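Local atomic coordinates of phiAB6 tailspike (Unidentified phage, PDB entry 5JS4), a protein that forms the trimeric beta-helical tailspike of a bacteriophage and probably cleaves the exopolysaccharide of its host, Acinetobacter baumannii. Residues R454-C459 and D476-T481; P405-S410 and F430-H435; D198-T203 and V213-W218; A270-N275 and K293-V298. One frame throughout, in Å; residues are numbered along the deposited sequence.

Contact 1: R454-C459 and D476-T481; sequences RTVAHC and DWLEVT
R454 and T481, with CA atoms 4.8 Å apart, bring the two backbones closest, while the axes of strands 455-457 and 478-480 approach to 7.5 Å and run at 110° to each other. The strands belong to two different parallel sheets, and the contact is a corner of the parallel beta-helix where one coil meets the next. The joint is apolar and faces inward. The CG2 methyl of V456 reaches the CG2 methyl of V480 at 3.6 Å, the two side chains crossing obliquely, and the same V456 methyl lies 4.4 Å from CD1 of L478. F461 packs against both V456 and L478 and so continues this cluster into the core. The other branch of V480 serves a different neighbour: CG1, set anti to the backbone N (chi1 -173°), rests 3.4 Å from the carbonyl O of R454 and thus packs against main chain. At the outer end of the corner R454 turns its guanidinium away from T481 to form a salt bridge through NE with D433. Main-chain bonding between R454 and G482 ties the coils together just beyond. T481, exposed, crosses the arginine chain at about a right angle, its hydroxyl OG1 lying 3.4 Å from CA of R454.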
loop_
_atom_site.group_PDB
_atom_site.type_symbol
_atom_site.label_atom_id
_atom_site.label_comp_id
_atom_site.label_asym_id
_atom_site.label_seq_id
_atom_site.Cartn_x
_atom_site.Cartn_y
_atom_site.Cartn_z
ATOM N N ARG A 454 20.192 11.376 5.472
ATOM C CA ARG A 454 20.789 11.203 6.795
ATOM C C ARG A 454 19.878 10.393 7.712
ATOM O O ARG A 454 20.339 9.499 8.426
ATOM C CB ARG A 454 21.085 12.557 7.438
ATOM C CG ARG A 454 21.899 12.457 8.718
ATOM C CD ARG A 454 22.306 13.831 9.218
ATOM N NE ARG A 454 21.162 14.600 9.694
ATOM C CZ ARG A 454 21.220 15.859 10.124
ATOM N NH1 ARG A 454 22.377 16.517 10.138
ATOM N NH2 ARG A 454 20.117 16.466 10.541
ATOM N N THR A 455 18.590 10.731 7.691
ATOM C CA THR A 455 17.577 10.081 8.513
ATOM C C THR A 455 16.350 9.826 7.658
ATOM O O THR A 455 15.922 10.702 6.904
ATOM C CB THR A 455 17.156 10.977 9.695
ATOM O OG1 THR A 455 18.289 11.226 10.535
ATOM C CG2 THR A 455 16.037 10.342 10.527
ATOM N N VAL A 456 15.801 8.622 7.783
ATOM C CA VAL A 456 14.547 8.253 7.140
ATOM C C VAL A 456 13.654 7.657 8.222
ATOM O O VAL A 456 13.898 6.546 8.701
ATOM C CB VAL A 456 14.776 7.255 5.991
ATOM C CG1 VAL A 456 13.453 6.785 5.403
ATOM C CG2 VAL A 456 15.632 7.890 4.908
ATOM N N ALA A 457 12.634 8.418 8.610
ATOM C CA ALA A 457 11.779 8.079 9.739
ATOM C C ALA A 457 10.319 8.040 9.315
ATOM O O ALA A 457 9.821 8.983 8.710
ATOM C CB ALA A 457 11.968 9.093 10.857
ATOM N N HIS A 458 9.639 6.943 9.630
ATOM C CA HIS A 458 8.198 6.827 9.389
ATOM C C HIS A 458 7.799 7.164 7.956
ATOM O O HIS A 458 6.800 7.845 7.719
ATOM C CB HIS A 458 7.428 7.693 10.386
ATOM C CG HIS A 458 7.715 7.355 11.812
ATOM N ND1 HIS A 458 7.302 6.178 12.397
ATOM C CD2 HIS A 458 8.389 8.034 12.769
ATOM C CE1 HIS A 458 7.702 6.152 13.656
ATOM N NE2 HIS A 458 8.366 7.266 13.905
ATOM N N CYS A 459 8.588 6.674 7.004
ATOM C CA CYS A 459 8.307 6.865 5.591
ATOM C C CYS A 459 7.706 5.595 5.011
ATOM O O CYS A 459 7.894 4.505 5.552
ATOM C CB CYS A 459 9.583 7.227 4.832
ATOM S SG CYS A 459 10.202 8.885 5.197
ATOM N N ASP A 476 23.091 0.413 -2.581
ATOM C CA ASP A 476 21.786 0.186 -1.959
ATOM C C ASP A 476 20.750 1.094 -2.616
ATOM O O ASP A 476 21.042 2.249 -2.924
ATOM C CB ASP A 476 21.822 0.484 -0.456
ATOM C CG ASP A 476 22.499 -0.609 0.355
ATOM O OD1 ASP A 476 22.323 -1.805 0.038
ATOM O OD2 ASP A 476 23.191 -0.266 1.334
ATOM N N TRP A 477 19.538 0.581 -2.819
ATOM C CA TRP A 477 18.460 1.390 -3.392
ATOM C C TRP A 477 18.079 2.541 -2.452
ATOM O O TRP A 477 17.690 3.620 -2.902
ATOM C CB TRP A 477 17.238 0.517 -3.717
ATOM C CG TRP A 477 16.492 0.038 -2.514
ATOM C CD1 TRP A 477 16.741 -1.088 -1.786
ATOM C CD2 TRP A 477 15.375 0.679 -1.891
ATOM N NE1 TRP A 477 15.853 -1.186 -0.746
ATOM C CE2 TRP A 477 15.003 -0.113 -0.786
ATOM C CE3 TRP A 477 14.659 1.852 -2.155
ATOM C CZ2 TRP A 477 13.938 0.224 0.051
ATOM C CZ3 TRP A 477 13.600 2.185 -1.323
ATOM C CH2 TRP A 477 13.254 1.374 -0.233
ATOM N N LEU A 478 18.191 2.285 -1.149
ATOM C CA LEU A 478 17.968 3.278 -0.106
ATOM C C LEU A 478 19.197 3.293 0.790
ATOM O O LEU A 478 19.594 2.259 1.335
ATOM C CB LEU A 478 16.718 2.941 0.710
ATOM C CG LEU A 478 16.375 3.864 1.887
ATOM C CD1 LEU A 478 16.012 5.263 1.412
ATOM C CD2 LEU A 478 15.239 3.274 2.707
ATOM N N GLU A 479 19.775 4.481 0.936
ATOM C CA GLU A 479 21.035 4.689 1.628
ATOM C C GLU A 479 20.792 5.704 2.745
ATOM O O GLU A 479 20.592 6.885 2.479
ATOM C CB GLU A 479 22.042 5.211 0.601
ATOM C CG GLU A 479 23.429 5.562 1.103
ATOM C CD GLU A 479 24.347 6.013 -0.029
ATOM O OE1 GLU A 479 25.469 6.463 0.265
ATOM O OE2 GLU A 479 23.954 5.925 -1.217
ATOM N N VAL A 480 20.775 5.234 3.990
ATOM C CA VAL A 480 20.558 6.103 5.148
ATOM C C VAL A 480 21.847 6.129 5.962
ATOM O O VAL A 480 22.306 5.092 6.436
ATOM C CB VAL A 480 19.377 5.619 6.015
ATOM C CG1 VAL A 480 19.059 6.638 7.106
ATOM C CG2 VAL A 480 18.146 5.369 5.150
ATOM N N THR A 481 22.428 7.316 6.120
ATOM C CA THR A 481 23.795 7.435 6.634
ATOM C C THR A 481 23.898 7.537 8.159
ATOM O O THR A 481 24.925 7.168 8.733
ATOM C CB THR A 481 24.528 8.640 6.007
ATOM O OG1 THR A 481 23.909 9.860 6.429
ATOM C CG2 THR A 481 24.513 8.555 4.485
#

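Contact 2: P405-S410 and F430-H435; sequences PLNRVS and FDRDVH
S410 and V434 form a parallel bridge with CA atoms 4.8 Å apart, and toward P405 the segments diverge. The bridge has the ladder pattern of parallel strands: S410 N donates to D433 O at 3.0 Å, and H435 N donates to S410 O at 2.8 Å, so S410 is held from both sides of V434. D433 O takes a second proton from a water that also accepts from S410 OG, itself bonded to L382 N. A chi1 of -166° carries the N407 amide across toward R432, so that OD1 lies 3.5 Å from R432 CD and accepts from a water bound to D433 N, while ND2 donates to another water that donates to D433 OD2. OD1 of that carboxylate forms a salt bridge with R454. The extended R432 lays its guanidinium beneath the carbonyl O of P405, which sits 4.0 Å above the plane, and its NH2 is bonded to E403 O. V409 presses CG1 against H435 ND1 at 3.4 Å, a buried nitrogen without a polar partner in the model. W465 of the second subunit packs on this histidine. Successive coils stacked strand on parallel strand are typical of a parallel beta-helix.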
loop_
_atom_site.group_PDB
_atom_site.type_symbol
_atom_site.label_atom_id
_atom_site.label_comp_id
_atom_site.label_asym_id
_atom_site.label_seq_id
_atom_site.Cartn_x
_atom_site.Cartn_y
_atom_site.Cartn_z
ATOM N N PRO A 405 19.294 23.419 4.679
ATOM C CA PRO A 405 20.432 23.999 5.404
ATOM C C PRO A 405 20.151 24.375 6.864
ATOM O O PRO A 405 21.073 24.353 7.682
ATOM C CB PRO A 405 20.778 25.247 4.581
ATOM C CG PRO A 405 19.546 25.564 3.808
ATOM C CD PRO A 405 18.912 24.237 3.513
ATOM N N LEU A 406 18.903 24.712 7.184
ATOM C CA LEU A 406 18.525 25.090 8.548
ATOM C C LEU A 406 18.010 23.911 9.387
ATOM O O LEU A 406 17.568 24.105 10.520
ATOM C CB LEU A 406 17.469 26.198 8.518
ATOM C CG LEU A 406 17.820 27.473 7.745
ATOM C CD1 LEU A 406 16.666 28.458 7.824
ATOM C CD2 LEU A 406 19.104 28.109 8.258
ATOM N N ASN A 407 18.062 22.701 8.829
ATOM C CA ASN A 407 17.640 21.492 9.541
ATOM C C ASN A 407 16.208 21.611 10.072
ATOM O O ASN A 407 15.939 21.329 11.241
ATOM C CB ASN A 407 18.621 21.173 10.682
ATOM C CG ASN A 407 18.441 19.770 11.240
ATOM O OD1 ASN A 407 18.222 18.816 10.493
ATOM N ND2 ASN A 407 18.539 19.635 12.558
ATOM N N ARG A 408 15.297 22.044 9.201
ATOM C CA ARG A 408 13.879 22.151 9.548
ATOM C C ARG A 408 13.227 20.773 9.682
ATOM O O ARG A 408 12.246 20.621 10.411
ATOM C CB ARG A 408 13.122 22.960 8.492
ATOM C CG ARG A 408 13.497 24.432 8.413
ATOM C CD ARG A 408 12.659 25.135 7.356
ATOM N NE ARG A 408 12.971 26.559 7.240
ATOM C CZ ARG A 408 12.414 27.531 7.962
ATOM N NH1 ARG A 408 11.496 27.266 8.890
ATOM N NH2 ARG A 408 12.785 28.791 7.757
ATOM N N VAL A 409 13.794 19.792 8.977
ATOM C CA VAL A 409 13.274 18.418 8.866
ATOM C C VAL A 409 12.147 18.368 7.836
ATOM O O VAL A 409 11.109 19.007 8.002
ATOM C CB VAL A 409 12.818 17.799 10.211
ATOM C CG1 VAL A 409 12.393 16.349 10.010
ATOM C CG2 VAL A 409 13.937 17.870 11.241
ATOM N N SER A 410 12.380 17.610 6.770
ATOM C CA SER A 410 11.395 17.416 5.713
ATOM C C SER A 410 10.308 16.453 6.164
ATOM O O SER A 410 10.592 15.442 6.810
ATOM C CB SER A 410 12.073 16.870 4.454
ATOM O OG SER A 410 12.852 17.867 3.824
ATOM N N PHE A 430 18.894 13.789 0.070
ATOM C CA PHE A 430 18.542 14.618 1.210
ATOM C C PHE A 430 19.782 14.709 2.090
ATOM O O PHE A 430 20.242 13.697 2.608
ATOM C CB PHE A 430 17.405 13.978 2.011
ATOM C CG PHE A 430 16.107 13.870 1.255
ATOM C CD1 PHE A 430 15.179 14.901 1.298
ATOM C CD2 PHE A 430 15.805 12.730 0.521
ATOM C CE1 PHE A 430 13.977 14.807 0.614
ATOM C CE2 PHE A 430 14.606 12.628 -0.167
ATOM C CZ PHE A 430 13.691 13.669 -0.121
ATOM N N ASP A 431 20.338 15.906 2.257
ATOM C CA ASP A 431 21.512 16.061 3.125
ATOM C C ASP A 431 21.168 15.780 4.588
ATOM O O ASP A 431 22.045 15.425 5.375
ATOM C CB ASP A 431 22.117 17.464 3.003
ATOM C CG ASP A 431 22.871 17.676 1.701
ATOM O OD1 ASP A 431 23.161 16.694 0.984
ATOM O OD2 ASP A 431 23.175 18.844 1.393
ATOM N N ARG A 432 19.900 15.948 4.955
ATOM C CA ARG A 432 19.482 15.766 6.339
ATOM C C ARG A 432 18.288 14.803 6.459
ATOM O O ARG A 432 18.344 13.702 5.904
ATOM C CB ARG A 432 19.258 17.132 6.995
ATOM C CG ARG A 432 20.539 17.959 7.043
ATOM C CD ARG A 432 20.339 19.305 7.710
ATOM N NE ARG A 432 21.613 19.981 7.950
ATOM C CZ ARG A 432 22.355 20.580 7.018
ATOM N NH1 ARG A 432 23.502 21.156 7.366
ATOM N NH2 ARG A 432 21.975 20.614 5.741
ATOM N N ASP A 433 17.228 15.196 7.166
ATOM C CA ASP A 433 16.244 14.237 7.686
ATOM C C ASP A 433 14.902 14.289 6.966
ATOM O O ASP A 433 14.414 15.362 6.614
ATOM C CB ASP A 433 16.017 14.480 9.180
ATOM C CG ASP A 433 17.297 14.393 9.993
ATOM O OD1 ASP A 433 18.339 13.965 9.452
ATOM O OD2 ASP A 433 17.254 14.751 11.187
ATOM N N VAL A 434 14.305 13.113 6.779
ATOM C CA VAL A 434 13.031 12.965 6.081
ATOM C C VAL A 434 12.074 12.132 6.934
ATOM O O VAL A 434 12.416 11.021 7.344
ATOM C CB VAL A 434 13.241 12.274 4.720
ATOM C CG1 VAL A 434 11.940 12.205 3.945
ATOM C CG2 VAL A 434 14.287 13.011 3.905
ATOM N N HIS A 435 10.882 12.678 7.188
ATOM C CA HIS A 435 9.861 12.047 8.026
ATOM C C HIS A 435 8.533 11.978 7.281
ATOM O O HIS A 435 8.137 12.948 6.647
ATOM C CB HIS A 435 9.615 12.876 9.293
ATOM C CG HIS A 435 10.681 12.754 10.338
ATOM N ND1 HIS A 435 12.012 13.001 10.089
ATOM C CD2 HIS A 435 10.596 12.454 11.654
ATOM C CE1 HIS A 435 12.704 12.838 11.203
ATOM N NE2 HIS A 435 11.868 12.509 12.168
HETATM O O HOH W 1 16.531 17.749 8.516
HETATM O O HOH W 2 17.063 16.917 13.103
HETATM O O HOH W 3 15.355 17.584 5.146
#

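Contact 3: D198-T203 and V213-W218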
loop_
_atom_site.group_PDB
_atom_site.type_symbol
_atom_site.label_atom_id
_atom_site.label_comp_id
_atom_site.label_asym_id
_atom_site.label_seq_id
_atom_site.Cartn_x
_atom_site.Cartn_y
_atom_site.Cartn_z
ATOM N N ASP A 198 0.193 53.999 -40.580
ATOM C CA ASP A 198 -0.889 53.419 -39.787
ATOM C C ASP A 198 -2.040 54.416 -39.672
ATOM O O ASP A 198 -1.817 55.609 -39.471
ATOM C CB ASP A 198 -0.392 53.041 -38.388
ATOM C CG ASP A 198 0.681 51.960 -38.410
ATOM O OD1 ASP A 198 0.964 51.395 -39.490
ATOM O OD2 ASP A 198 1.241 51.671 -37.330
ATOM N N ILE A 199 -3.270 53.925 -39.802
ATOM C CA ILE A 199 -4.440 54.798 -39.747
ATOM C C ILE A 199 -4.847 55.104 -38.307
ATOM O O ILE A 199 -4.869 54.221 -37.448
ATOM C CB ILE A 199 -5.637 54.204 -40.524
ATOM C CG1 ILE A 199 -5.338 54.239 -42.026
ATOM C CG2 ILE A 199 -6.915 54.981 -40.230
ATOM C CD1 ILE A 199 -6.407 53.604 -42.893
ATOM N N VAL A 200 -5.168 56.370 -38.061
ATOM C CA VAL A 200 -5.733 56.793 -36.786
ATOM C C VAL A 200 -7.101 57.419 -37.019
ATOM O O VAL A 200 -7.369 57.988 -38.079
ATOM C CB VAL A 200 -4.814 57.771 -36.015
ATOM C CG1 VAL A 200 -3.585 57.040 -35.492
ATOM C CG2 VAL A 200 -4.410 58.966 -36.871
ATOM N N ARG A 201 -7.954 57.295 -36.009
ATOM C CA ARG A 201 -9.328 57.761 -36.044
ATOM C C ARG A 201 -9.502 58.784 -34.930
ATOM O O ARG A 201 -9.113 58.526 -33.794
ATOM C CB ARG A 201 -10.247 56.563 -35.821
ATOM C CG ARG A 201 -11.696 56.864 -35.491
ATOM C CD ARG A 201 -12.407 55.552 -35.222
ATOM N NE ARG A 201 -13.784 55.723 -34.783
ATOM C CZ ARG A 201 -14.665 54.730 -34.661
ATOM N NH1 ARG A 201 -14.319 53.477 -34.945
ATOM N NH2 ARG A 201 -15.900 54.990 -34.250
ATOM N N SER A 202 -10.080 59.936 -35.251
ATOM C CA SER A 202 -10.341 60.952 -34.235
ATOM C C SER A 202 -11.510 60.534 -33.352
ATOM O O SER A 202 -12.560 60.129 -33.852
ATOM C CB SER A 202 -10.648 62.302 -34.869
ATOM O OG SER A 202 -10.896 63.266 -33.858
ATOM N N THR A 203 -11.318 60.645 -32.041
ATOM C CA THR A 203 -12.357 60.308 -31.071
ATOM C C THR A 203 -13.011 61.559 -30.483
ATOM O O THR A 203 -13.884 61.454 -29.616
ATOM C CB THR A 203 -11.784 59.446 -29.929
ATOM O OG1 THR A 203 -10.748 60.164 -29.246
ATOM C CG2 THR A 203 -11.217 58.140 -30.476
ATOM N N VAL A 213 2.769 63.222 -32.782
ATOM C CA VAL A 213 3.422 63.639 -31.533
ATOM C C VAL A 213 2.495 63.586 -30.311
ATOM O O VAL A 213 2.973 63.585 -29.178
ATOM C CB VAL A 213 4.037 65.056 -31.650
ATOM C CG1 VAL A 213 5.091 65.089 -32.748
ATOM C CG2 VAL A 213 2.970 66.115 -31.901
ATOM N N ASP A 214 1.183 63.536 -30.541
ATOM C CA ASP A 214 0.195 63.566 -29.460
ATOM C C ASP A 214 -1.047 62.755 -29.834
ATOM O O ASP A 214 -1.873 63.211 -30.623
ATOM C CB ASP A 214 -0.197 65.019 -29.157
ATOM C CG ASP A 214 -1.323 65.134 -28.135
ATOM O OD1 ASP A 214 -1.529 64.193 -27.337
ATOM O OD2 ASP A 214 -2.000 66.185 -28.121
ATOM N N MET A 215 -1.187 61.573 -29.238
ATOM C CA MET A 215 -2.302 60.672 -29.552
ATOM C C MET A 215 -3.577 60.965 -28.755
ATOM O O MET A 215 -4.573 60.252 -28.896
ATOM C CB MET A 215 -1.885 59.205 -29.364
ATOM C CG MET A 215 -1.097 58.635 -30.537
ATOM S SD MET A 215 -2.050 58.510 -32.068
ATOM C CE MET A 215 -3.283 57.289 -31.627
ATOM N N THR A 216 -3.560 62.008 -27.926
ATOM C CA THR A 216 -4.783 62.458 -27.270
ATOM C C THR A 216 -5.811 62.815 -28.343
ATOM O O THR A 216 -5.520 63.586 -29.260
ATOM C CB THR A 216 -4.542 63.688 -26.374
ATOM O OG1 THR A 216 -3.409 63.458 -25.529
ATOM C CG2 THR A 216 -5.765 63.972 -25.506
ATOM N N GLY A 217 -7.000 62.234 -28.230
ATOM C CA GLY A 217 -8.079 62.474 -29.182
ATOM C C GLY A 217 -8.035 61.587 -30.416
ATOM O O GLY A 217 -8.846 61.767 -31.323
ATOM N N TRP A 218 -7.101 60.634 -30.447
ATOM C CA TRP A 218 -6.956 59.693 -31.562
ATOM C C TRP A 218 -6.833 58.261 -31.056
ATOM O O TRP A 218 -6.396 58.027 -29.932
ATOM C CB TRP A 218 -5.699 60.005 -32.373
ATOM C CG TRP A 218 -5.648 61.362 -32.996
ATOM C CD1 TRP A 218 -5.070 62.483 -32.472
ATOM C CD2 TRP A 218 -6.160 61.740 -34.279
ATOM N NE1 TRP A 218 -5.199 63.534 -33.344
ATOM C CE2 TRP A 218 -5.863 63.107 -34.462
ATOM C CE3 TRP A 218 -6.843 61.056 -35.293
ATOM C CZ2 TRP A 218 -6.232 63.807 -35.614
ATOM C CZ3 TRP A 218 -7.207 61.750 -36.436
ATOM C CH2 TRP A 218 -6.899 63.113 -36.588
HETATM O O HOH W 4 -8.645 58.796 -28.069
#
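T203 N reaches G217 O along a nearly straight bond of 2.8 Å (170° at the hydrogen), yet it approaches 44° out of the carbonyl plane, clear of either lone pair. This bond closes the end of a small antiparallel sheet in which strand 199-202 lies between strands 191-193 and 218-220, and the adjoining S202 and W218 are a non-hydrogen-bonded pair. Their side chains share one face. S202 CB stands over the six-membered ring of W218, 4.2 Å from its centroid, in a CH-pi contact, and V200 CG2 meets W218 CE3 at 3.6 Å. The indole keeps its rotation partly through NE1, which is bonded to S209 O. M215 folds back through bends at chi2 and chi3 to set its CE 3.9 Å from V200 CG1. R201, on the other face, is salt-bridged to D198 of the second subunit. The chain enters strand 218-220 through a type II turn from M215 to W218, with G217 at the positive phi (86°) of its third position. Overlapping its start is an Asx turn in which D214 OD1 accepts from T216 N. The syn lone pair of D214 OD1 also takes T216 OG1 at 2.7 Å.

Contact 4: A270-N275 and K293-V298; sequences ALTGQN and KGKGLV
K295 NZ is gripped by three oxygens: G273 O at 2.8 Å, a weak bond to T272 O, and a water that bridges back to T272 O. The lysine runs out from just ahead of strand 296-298 almost fully extended and bends only at chi4 (-68°), which swings the ammonium group onto these carbonyls. T272 crosses it at about a right angle, OG1 lying 3.2 Å from CE, while the hydroxyl itself is engaged by Y266 O. A charge held this way in a buried place is probably stabilised by the carbonyl dipoles. L312 of the second subunit packs against K295, so the aliphatic part of the lysine also lies at the trimer interface. Farther along, N275 and G296 form a parallel bridge with CA atoms 4.3 Å apart, joining strands 275-277 and 296-298 on consecutive coils near the N-terminal end of the beta-helix. G296 N donates to Q274 O at 3.0 Å, and this oxygen also receives a CA-H contact from K295. The amide of Q274 reaches the second subunit, where NE2 is bonded to G313 O and T341 OG1. The amide of N275 lies over the bare backbone of G296, with ND2 3.2 Å from CA and occupying the side on which a CB would stand. On the next residue of that face, V298 CG2 touches N275 CB at 3.8 Å.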
loop_
_atom_site.group_PDB
_atom_site.type_symbol
_atom_site.label_atom_id
_atom_site.label_comp_id
_atom_site.label_asym_id
_atom_site.label_seq_id
_atom_site.Cartn_x
_atom_site.Cartn_y
_atom_site.Cartn_z
ATOM N N ALA A 270 2.749 42.990 -14.897
ATOM C CA ALA A 270 1.520 43.131 -14.112
ATOM C C ALA A 270 0.345 42.340 -14.688
ATOM O O ALA A 270 -0.692 42.212 -14.040
ATOM C CB ALA A 270 1.136 44.598 -14.028
ATOM N N LEU A 271 0.501 41.828 -15.905
ATOM C CA LEU A 271 -0.608 41.223 -16.638
ATOM C C LEU A 271 -0.689 39.708 -16.482
ATOM O O LEU A 271 -1.720 39.114 -16.791
ATOM C CB LEU A 271 -0.484 41.554 -18.124
ATOM C CG LEU A 271 -0.395 43.046 -18.457
ATOM C CD1 LEU A 271 0.224 43.246 -19.829
ATOM C CD2 LEU A 271 -1.764 43.700 -18.368
ATOM N N THR A 272 0.392 39.086 -16.018
ATOM C CA THR A 272 0.487 37.627 -15.997
ATOM C C THR A 272 -0.002 37.020 -14.678
ATOM O O THR A 272 0.054 37.657 -13.623
ATOM C CB THR A 272 1.928 37.174 -16.286
ATOM O OG1 THR A 272 2.826 37.865 -15.411
ATOM C CG2 THR A 272 2.307 37.482 -17.731
ATOM N N GLY A 273 -0.479 35.780 -14.754
ATOM C CA GLY A 273 -1.092 35.105 -13.611
ATOM C C GLY A 273 -0.125 34.320 -12.746
ATOM O O GLY A 273 1.061 34.650 -12.654
ATOM N N GLN A 274 -0.642 33.271 -12.109
ATOM C CA GLN A 274 0.130 32.468 -11.160
ATOM C C GLN A 274 1.347 31.794 -11.778
ATOM O O GLN A 274 2.369 31.650 -11.115
ATOM C CB GLN A 274 -0.744 31.375 -10.537
ATOM C CG GLN A 274 -1.765 31.860 -9.521
ATOM C CD GLN A 274 -2.297 30.732 -8.652
ATOM O OE1 GLN A 274 -1.684 29.666 -8.547
ATOM N NE2 GLN A 274 -3.432 30.969 -8.011
ATOM N N ASN A 275 1.217 31.356 -13.030
ATOM C CA ASN A 275 2.242 30.557 -13.690
ATOM C C ASN A 275 2.775 31.208 -14.950
ATOM O O ASN A 275 2.095 32.032 -15.570
ATOM C CB ASN A 275 1.680 29.177 -14.055
ATOM C CG ASN A 275 1.119 28.427 -12.857
ATOM O OD1 ASN A 275 0.062 27.795 -12.941
ATOM N ND2 ASN A 275 1.818 28.492 -11.739
ATOM N N LYS A 293 10.008 34.874 -9.781
ATOM C CA LYS A 293 9.295 35.820 -8.921
ATOM C C LYS A 293 8.053 35.185 -8.292
ATOM O O LYS A 293 7.020 35.837 -8.154
ATOM C CB LYS A 293 8.890 37.080 -9.702
ATOM C CG LYS A 293 10.022 37.795 -10.419
ATOM C CD LYS A 293 11.001 38.415 -9.438
ATOM C CE LYS A 293 11.981 39.343 -10.139
ATOM N NZ LYS A 293 11.372 40.655 -10.505
ATOM N N GLY A 294 8.153 33.909 -7.929
ATOM C CA GLY A 294 7.054 33.208 -7.274
ATOM C C GLY A 294 6.031 32.605 -8.217
ATOM O O GLY A 294 5.061 31.992 -7.767
ATOM N N LYS A 295 6.228 32.769 -9.523
ATOM C CA LYS A 295 5.346 32.131 -10.491
ATOM C C LYS A 295 5.744 30.677 -10.670
ATOM O O LYS A 295 6.922 30.336 -10.648
ATOM C CB LYS A 295 5.373 32.860 -11.832
ATOM C CG LYS A 295 4.840 34.276 -11.730
ATOM C CD LYS A 295 4.602 34.892 -13.091
ATOM C CE LYS A 295 4.299 36.372 -12.975
ATOM N NZ LYS A 295 2.989 36.662 -12.322
ATOM N N GLY A 296 4.751 29.811 -10.810
ATOM C CA GLY A 296 5.006 28.430 -11.194
ATOM C C GLY A 296 5.348 28.338 -12.668
ATOM O O GLY A 296 5.395 29.347 -13.381
ATOM N N LEU A 297 5.565 27.116 -13.129
ATOM C CA LEU A 297 6.046 26.879 -14.478
ATOM C C LEU A 297 5.200 25.810 -15.159
ATOM O O LEU A 297 5.121 24.679 -14.684
ATOM C CB LEU A 297 7.516 26.462 -14.425
ATOM C CG LEU A 297 8.249 26.208 -15.742
ATOM C CD1 LEU A 297 8.155 27.395 -16.689
ATOM C CD2 LEU A 297 9.704 25.880 -15.451
ATOM N N VAL A 298 4.559 26.191 -16.261
ATOM C CA VAL A 298 3.753 25.278 -17.066
ATOM C C VAL A 298 4.317 25.258 -18.484
ATOM O O VAL A 298 4.391 26.293 -19.151
ATOM C CB VAL A 298 2.273 25.705 -17.088
ATOM C CG1 VAL A 298 1.441 24.747 -17.928
ATOM C CG2 VAL A 298 1.723 25.778 -15.671
HETATM O O HOH W 5 1.616 39.604 -12.531
#

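Contacts 1 and 2 are adjacent, with centres 12 Å apart, because strands 433-435 and 455-457 are neighbours in one parallel sheet. The salt bridge between R454 NE and D433 OD1 (2.9 Å) joins them directly. Contact 4 belongs to the same beta-helix but lies toward its N-terminal end, its nearest atoms about 17 Å from contact 2 and about 26 Å from contact 1. Contact 3 is in a separate small sheet, about 19 Å from contact 4 and about 61 Å from contact 1 by nearest atoms. All four involve other subunits. Contact 1 lies next to one residue of a malonic acid pocket, Y487, to which V456 is bonded through the backbone.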